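PDB 4U3V: polyketide synthase PksR from Bacillus subtilis, which takes part in intermediate steps of the synthesis of the antibiotic polyketide bacillaene, the portion here being its double-hotdog enoyl-isomerase domain. Local coordinates for residues T173-Y178 / L185-L190; L249-V254 / F263-I268. One frame throughout, in Å; residues are numbered along the deposited sequence.

Contact 1. Residues T173-Y178 / L185-L190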
loop_
_atom_site.group_PDB
_atom_site.type_symbol
_atom_site.label_atom_id
_atom_site.label_comp_id
_atom_site.label_asym_id
_atom_site.label_seq_id
_atom_site.Cartn_x
_atom_site.Cartn_y
_atom_site.Cartn_z
ATOM N N THR A 173 3.051 6.484 -10.675
ATOM C CA THR A 173 3.550 5.246 -11.238
ATOM C C THR A 173 2.630 4.677 -12.321
ATOM O O THR A 173 2.967 3.685 -12.957
ATOM C CB THR A 173 3.665 4.188 -10.149
ATOM O OG1 THR A 173 2.388 4.038 -9.526
ATOM C CG2 THR A 173 4.656 4.615 -9.080
ATOM N N ILE A 174 1.450 5.256 -12.484
ATOM C CA ILE A 174 0.437 4.578 -13.311
ATOM C C ILE A 174 0.645 4.994 -14.770
ATOM O O ILE A 174 0.747 6.182 -15.063
ATOM C CB ILE A 174 -0.957 5.011 -12.895
ATOM C CG1 ILE A 174 -1.247 4.420 -11.508
ATOM C CG2 ILE A 174 -2.007 4.544 -13.923
ATOM C CD1 ILE A 174 -2.468 5.009 -10.850
ATOM N N THR A 175 0.698 4.019 -15.670
ATOM C CA THR A 175 0.824 4.329 -17.114
ATOM C C THR A 175 -0.434 4.073 -17.931
ATOM O O THR A 175 -0.638 4.708 -18.979
ATOM C CB THR A 175 2.000 3.565 -17.756
ATOM O OG1 THR A 175 1.765 2.145 -17.669
ATOM C CG2 THR A 175 3.287 3.897 -17.011
ATOM N N HIS A 176 -1.239 3.099 -17.514
ATOM C CA HIS A 176 -2.493 2.813 -18.226
ATOM C C HIS A 176 -3.576 2.451 -17.240
ATOM O O HIS A 176 -3.293 1.794 -16.246
ATOM C CB HIS A 176 -2.304 1.635 -19.172
ATOM C CG HIS A 176 -1.185 1.819 -20.169
ATOM N ND1 HIS A 176 0.112 1.663 -19.839
ATOM C CD2 HIS A 176 -1.213 2.083 -21.541
ATOM C CE1 HIS A 176 0.881 1.847 -20.931
ATOM N NE2 HIS A 176 0.069 2.099 -21.975
ATOM N N LEU A 177 -4.818 2.808 -17.564
ATOM C CA LEU A 177 -6.004 2.403 -16.772
ATOM C C LEU A 177 -7.115 1.911 -17.697
ATOM O O LEU A 177 -7.445 2.580 -18.671
ATOM C CB LEU A 177 -6.547 3.611 -16.032
ATOM C CG LEU A 177 -5.598 4.120 -14.936
ATOM C CD1 LEU A 177 -6.139 5.429 -14.420
ATOM C CD2 LEU A 177 -5.573 3.093 -13.813
ATOM N N TYR A 178 -7.781 0.844 -17.295
ATOM C CA TYR A 178 -8.997 0.378 -17.968
ATOM C C TYR A 178 -10.032 0.076 -16.887
ATOM O O TYR A 178 -9.737 -0.658 -15.955
ATOM C CB TYR A 178 -8.697 -0.905 -18.718
ATOM C CG TYR A 178 -7.500 -0.789 -19.637
ATOM C CD1 TYR A 178 -7.670 -0.597 -21.014
ATOM C CD2 TYR A 178 -6.210 -0.945 -19.138
ATOM C CE1 TYR A 178 -6.568 -0.515 -21.853
ATOM C CE2 TYR A 178 -5.104 -0.913 -19.975
ATOM C CZ TYR A 178 -5.283 -0.675 -21.326
ATOM O OH TYR A 178 -4.166 -0.608 -22.154
ATOM N N LEU A 185 -8.266 -1.869 -13.991
ATOM C CA LEU A 185 -7.028 -2.596 -14.285
ATOM C C LEU A 185 -5.981 -1.541 -14.621
ATOM O O LEU A 185 -6.226 -0.640 -15.413
ATOM C CB LEU A 185 -7.225 -3.578 -15.469
ATOM C CG LEU A 185 -5.937 -4.166 -16.059
ATOM C CD1 LEU A 185 -5.486 -5.293 -15.172
ATOM C CD2 LEU A 185 -6.229 -4.652 -17.494
ATOM N N ALA A 186 -4.896 -1.518 -13.853
ATOM C CA ALA A 186 -3.887 -0.473 -13.986
ATOM C C ALA A 186 -2.568 -1.128 -14.403
ATOM O O ALA A 186 -2.185 -2.174 -13.853
ATOM C CB ALA A 186 -3.694 0.262 -12.654
ATOM N N LYS A 187 -1.895 -0.540 -15.381
ATOM C CA LYS A 187 -0.486 -0.890 -15.586
ATOM C C LYS A 187 0.376 0.142 -14.874
ATOM O O LYS A 187 0.142 1.349 -15.004
ATOM C CB LYS A 187 -0.142 -0.916 -17.078
ATOM C CG LYS A 187 1.168 -1.646 -17.341
ATOM C CD LYS A 187 1.535 -1.610 -18.812
ATOM C CE LYS A 187 2.702 -2.548 -19.096
ATOM N NZ LYS A 187 3.024 -2.416 -20.543
ATOM N N ILE A 188 1.351 -0.329 -14.099
ATOM C CA ILE A 188 2.243 0.571 -13.405
ATOM C C ILE A 188 3.707 0.353 -13.754
ATOM O O ILE A 188 4.085 -0.693 -14.257
ATOM C CB ILE A 188 2.023 0.520 -11.872
ATOM C CG1 ILE A 188 2.583 -0.773 -11.255
ATOM C CG2 ILE A 188 0.523 0.668 -11.576
ATOM C CD1 ILE A 188 2.267 -0.899 -9.760
ATOM N N ARG A 189 4.516 1.359 -13.463
ATOM C CA ARG A 189 5.959 1.217 -13.540
ATOM C C ARG A 189 6.578 1.504 -12.171
ATOM O O ARG A 189 6.441 2.617 -11.653
ATOM C CB ARG A 189 6.502 2.153 -14.625
ATOM C CG ARG A 189 8.000 2.364 -14.609
ATOM C CD ARG A 189 8.629 1.968 -15.937
ATOM N NE ARG A 189 9.948 1.378 -15.720
ATOM C CZ ARG A 189 10.308 0.163 -16.123
ATOM N NH1 ARG A 189 9.475 -0.584 -16.836
ATOM N NH2 ARG A 189 11.518 -0.295 -15.841
ATOM N N LEU A 190 7.184 0.479 -11.577
ATOM C CA LEU A 190 7.946 0.625 -10.341
ATOM C C LEU A 190 9.431 0.843 -10.650
ATOM O O LEU A 190 10.005 0.122 -11.475
ATOM C CB LEU A 190 7.783 -0.622 -9.485
ATOM C CG LEU A 190 6.352 -0.867 -9.017
ATOM C CD1 LEU A 190 6.295 -2.169 -8.240
ATOM C CD2 LEU A 190 5.851 0.326 -8.209
HETATM O O HOH W 1 4.099 0.360 -17.333
#

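Contact 2. Residues L249-V254 / F263-I268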
loop_
_atom_site.group_PDB
_atom_site.type_symbol
_atom_site.label_atom_id
_atom_site.label_comp_id
_atom_site.label_asym_id
_atom_site.label_seq_id
_atom_site.Cartn_x
_atom_site.Cartn_y
_atom_site.Cartn_z
ATOM N N LEU A 249 -2.179 -4.114 -11.932
ATOM C CA LEU A 249 -3.013 -4.290 -10.709
ATOM C C LEU A 249 -4.444 -4.502 -11.223
ATOM O O LEU A 249 -4.949 -3.650 -11.957
ATOM C CB LEU A 249 -2.982 -3.005 -9.853
ATOM C CG LEU A 249 -1.620 -2.420 -9.490
ATOM C CD1 LEU A 249 -1.811 -1.124 -8.678
ATOM C CD2 LEU A 249 -0.916 -3.485 -8.665
ATOM N N LEU A 250 -5.100 -5.564 -10.771
ATOM C CA LEU A 250 -6.489 -5.802 -11.126
ATOM C C LEU A 250 -7.260 -5.638 -9.821
ATOM O O LEU A 250 -7.051 -6.376 -8.843
ATOM C CB LEU A 250 -6.642 -7.226 -11.692
ATOM C CG LEU A 250 -8.088 -7.693 -11.910
ATOM C CD1 LEU A 250 -8.867 -6.660 -12.709
ATOM C CD2 LEU A 250 -8.098 -9.046 -12.606
ATOM N N ILE A 251 -8.121 -4.623 -9.790
ATOM C CA ILE A 251 -8.735 -4.194 -8.525
ATOM C C ILE A 251 -10.248 -4.320 -8.652
ATOM O O ILE A 251 -10.819 -3.896 -9.638
ATOM C CB ILE A 251 -8.372 -2.712 -8.302
ATOM C CG1 ILE A 251 -6.832 -2.666 -8.149
ATOM C CG2 ILE A 251 -9.165 -2.137 -7.119
ATOM C CD1 ILE A 251 -6.259 -1.278 -8.096
ATOM N N THR A 252 -10.861 -5.005 -7.700
ATOM C CA THR A 252 -12.305 -5.244 -7.722
ATOM C C THR A 252 -12.975 -4.714 -6.459
ATOM O O THR A 252 -12.508 -4.975 -5.362
ATOM C CB THR A 252 -12.565 -6.746 -7.879
ATOM O OG1 THR A 252 -12.029 -7.134 -9.154
ATOM C CG2 THR A 252 -14.060 -7.025 -7.897
ATOM N N LEU A 253 -14.066 -3.974 -6.619
ATOM C CA LEU A 253 -14.884 -3.566 -5.478
ATOM C C LEU A 253 -15.666 -4.775 -4.950
ATOM O O LEU A 253 -16.346 -5.475 -5.708
ATOM C CB LEU A 253 -15.864 -2.490 -5.928
ATOM C CG LEU A 253 -16.827 -1.957 -4.870
ATOM C CD1 LEU A 253 -16.102 -1.304 -3.687
ATOM C CD2 LEU A 253 -17.830 -0.994 -5.520
ATOM N N VAL A 254 -15.454 -5.075 -3.685
ATOM C CA VAL A 254 -16.093 -6.222 -3.005
ATOM C C VAL A 254 -17.112 -5.862 -1.911
ATOM O O VAL A 254 -18.126 -6.562 -1.751
ATOM C CB VAL A 254 -15.043 -7.219 -2.468
ATOM C CG1 VAL A 254 -14.216 -7.786 -3.625
ATOM C CG2 VAL A 254 -14.151 -6.567 -1.425
ATOM N N PHE A 263 -11.794 -3.335 -1.298
ATOM C CA PHE A 263 -11.394 -3.794 -2.626
ATOM C C PHE A 263 -10.493 -4.998 -2.475
ATOM O O PHE A 263 -9.716 -5.093 -1.529
ATOM C CB PHE A 263 -10.590 -2.664 -3.357
ATOM C CG PHE A 263 -11.394 -1.455 -3.635
ATOM C CD1 PHE A 263 -12.072 -1.338 -4.841
ATOM C CD2 PHE A 263 -11.563 -0.482 -2.651
ATOM C CE1 PHE A 263 -12.866 -0.223 -5.091
ATOM C CE2 PHE A 263 -12.413 0.612 -2.878
ATOM C CZ PHE A 263 -13.036 0.748 -4.104
ATOM N N ASP A 264 -10.562 -5.911 -3.432
ATOM C CA ASP A 264 -9.488 -6.886 -3.619
ATOM C C ASP A 264 -8.517 -6.432 -4.701
ATOM O O ASP A 264 -8.904 -5.809 -5.693
ATOM C CB ASP A 264 -10.056 -8.296 -3.929
ATOM C CG ASP A 264 -10.670 -8.965 -2.706
ATOM O OD1 ASP A 264 -10.635 -8.391 -1.581
ATOM O OD2 ASP A 264 -11.241 -10.081 -2.868
ATOM N N VAL A 265 -7.229 -6.740 -4.515
ATOM C CA VAL A 265 -6.225 -6.260 -5.449
ATOM C C VAL A 265 -5.292 -7.408 -5.780
ATOM O O VAL A 265 -4.654 -7.959 -4.876
ATOM C CB VAL A 265 -5.346 -5.144 -4.833
ATOM C CG1 VAL A 265 -4.333 -4.675 -5.872
ATOM C CG2 VAL A 265 -6.202 -3.977 -4.362
ATOM N N ASP A 266 -5.231 -7.772 -7.061
ATOM C CA ASP A 266 -4.204 -8.747 -7.529
ATOM C C ASP A 266 -3.126 -8.047 -8.340
ATOM O O ASP A 266 -3.376 -7.312 -9.295
ATOM C CB ASP A 266 -4.841 -9.852 -8.389
ATOM C CG ASP A 266 -5.676 -10.846 -7.583
ATOM O OD1 ASP A 266 -5.335 -11.161 -6.427
ATOM O OD2 ASP A 266 -6.649 -11.391 -8.152
ATOM N N VAL A 267 -1.872 -8.301 -7.960
ATOM C CA VAL A 267 -0.757 -7.761 -8.707
ATOM C C VAL A 267 -0.257 -8.877 -9.638
ATOM O O VAL A 267 -0.082 -9.990 -9.166
ATOM C CB VAL A 267 0.422 -7.431 -7.764
ATOM C CG1 VAL A 267 1.501 -6.779 -8.583
ATOM C CG2 VAL A 267 -0.059 -6.476 -6.646
ATOM N N ILE A 268 -0.114 -8.551 -10.915
ATOM C CA ILE A 268 0.164 -9.561 -11.962
ATOM C C ILE A 268 1.427 -9.174 -12.728
ATOM O O ILE A 268 1.656 -8.000 -13.015
ATOM C CB ILE A 268 -1.039 -9.659 -12.922
ATOM C CG1 ILE A 268 -2.329 -9.796 -12.116
ATOM C CG2 ILE A 268 -0.857 -10.781 -13.951
ATOM C CD1 ILE A 268 -3.504 -9.034 -12.713
#

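Contact 1. Residues T173-Y178 / L185-L190
The carbonyl oxygen of K187 meets two successive residues of the facing strand, T175 and H176, and this doubling is the signature of a classic beta bulge. The backbone N of T175 bonds to K187 O at 2.8 Å, whereas the N of H176 reaches the same oxygen by a weak bond of 3.4 Å. On the far side of H176 the ladder is regular: K187 N binds H176 O, and Y178 and L185 exchange a reciprocal pair whose shorter member, L185 N to Y178 O, measures 2.7 Å. Before the bulge, R189 N closes on T173 O.

Side-chain polarity gathers at the bulge. With chi1 at 63°, T175 OG1 sits between its own backbone N and carbonyl carbon, and from there it pairs with H176 ND1 at 2.8 Å and with a water that also gives a weak bond to I188 O. The extended K187 chain runs alongside the imidazole, its CD lying 3.7 Å from H176 ND1, obliquely to the ring.

Apolar contacts mark the other face, where L177 CD2 packs on A186 CB at 3.6 Å and I174 CG1 meets I188 CG2. I174, L177 and I188 also touch helix 205-219, while Y178 and L185 share the H176 face and pack on W248.

The chemistry thus implies a hairpin with one apolar face turned to the helix. On the other, the bulge brings T175 OG1 and H176 ND1 together beside the K187 chain at the solvent-facing end, while Y178 and L185 keep the opposite end buried.

Contact 2. Residues L249-V254 / F263-I268
The carbonyl oxygen of D264 is met by two successive residues of the facing strand: it accepts the backbone N of T252 at 2.9 Å and takes a CA-H...O contact from I251 CA at 3.3 Å. D264 N returns a bond to T252 O, and L250 and D266 repeat the exchange two residues along. No bulge interrupts this register.

Among the side chains, F263 makes the most extensive contact. L253 CD1 lies over one face of its ring, 4.0 Å from the centroid and offset toward the rim, a CH-pi contact. L253 CG is anti to its backbone N (chi1 179°), which carries the methyl across to the phenyl group. I251 CG2 approaches F263 CD1 obliquely at 3.8 Å, while the other branch, through CG1, runs beside V265. Further along, L249 CD2 packs on V267 CG2 at 3.7 Å.

The face carrying L250, T252, D264 and D266 is mixed. I268 CD1 reaches L250 CB at 3.8 Å, and at the border V254 crosses the carboxylate of D264, whose OD1 bonds to G280 N; D266 forms a salt bridge with K138.

I251, F263 and V267 also touch helix 205-219: the hairpin supplies two strands of the curved antiparallel sheet that wraps a central helix in a hotdog fold.

Contact 1 closes before contact 2 opens along the chain, so the two are consecutive hairpins in series, separated by helix 205-219 and strand 230-239. Their centres lie 13 Å apart, yet they join directly, because strand 183-190 of contact 1 borders strand 247-257 of contact 2 in the antiparallel order. A probable hydrogen bond from L249 N to A186 O (2.7 Å) stitches this seam, with I188 CG2 and L249 CD1 packing beside it. Both lie in the predicted C-terminal hotdog region. Here the two hairpins lie side by side in the sheet and both pack on helix 205-219, as expected of a hotdog sheet round its helix.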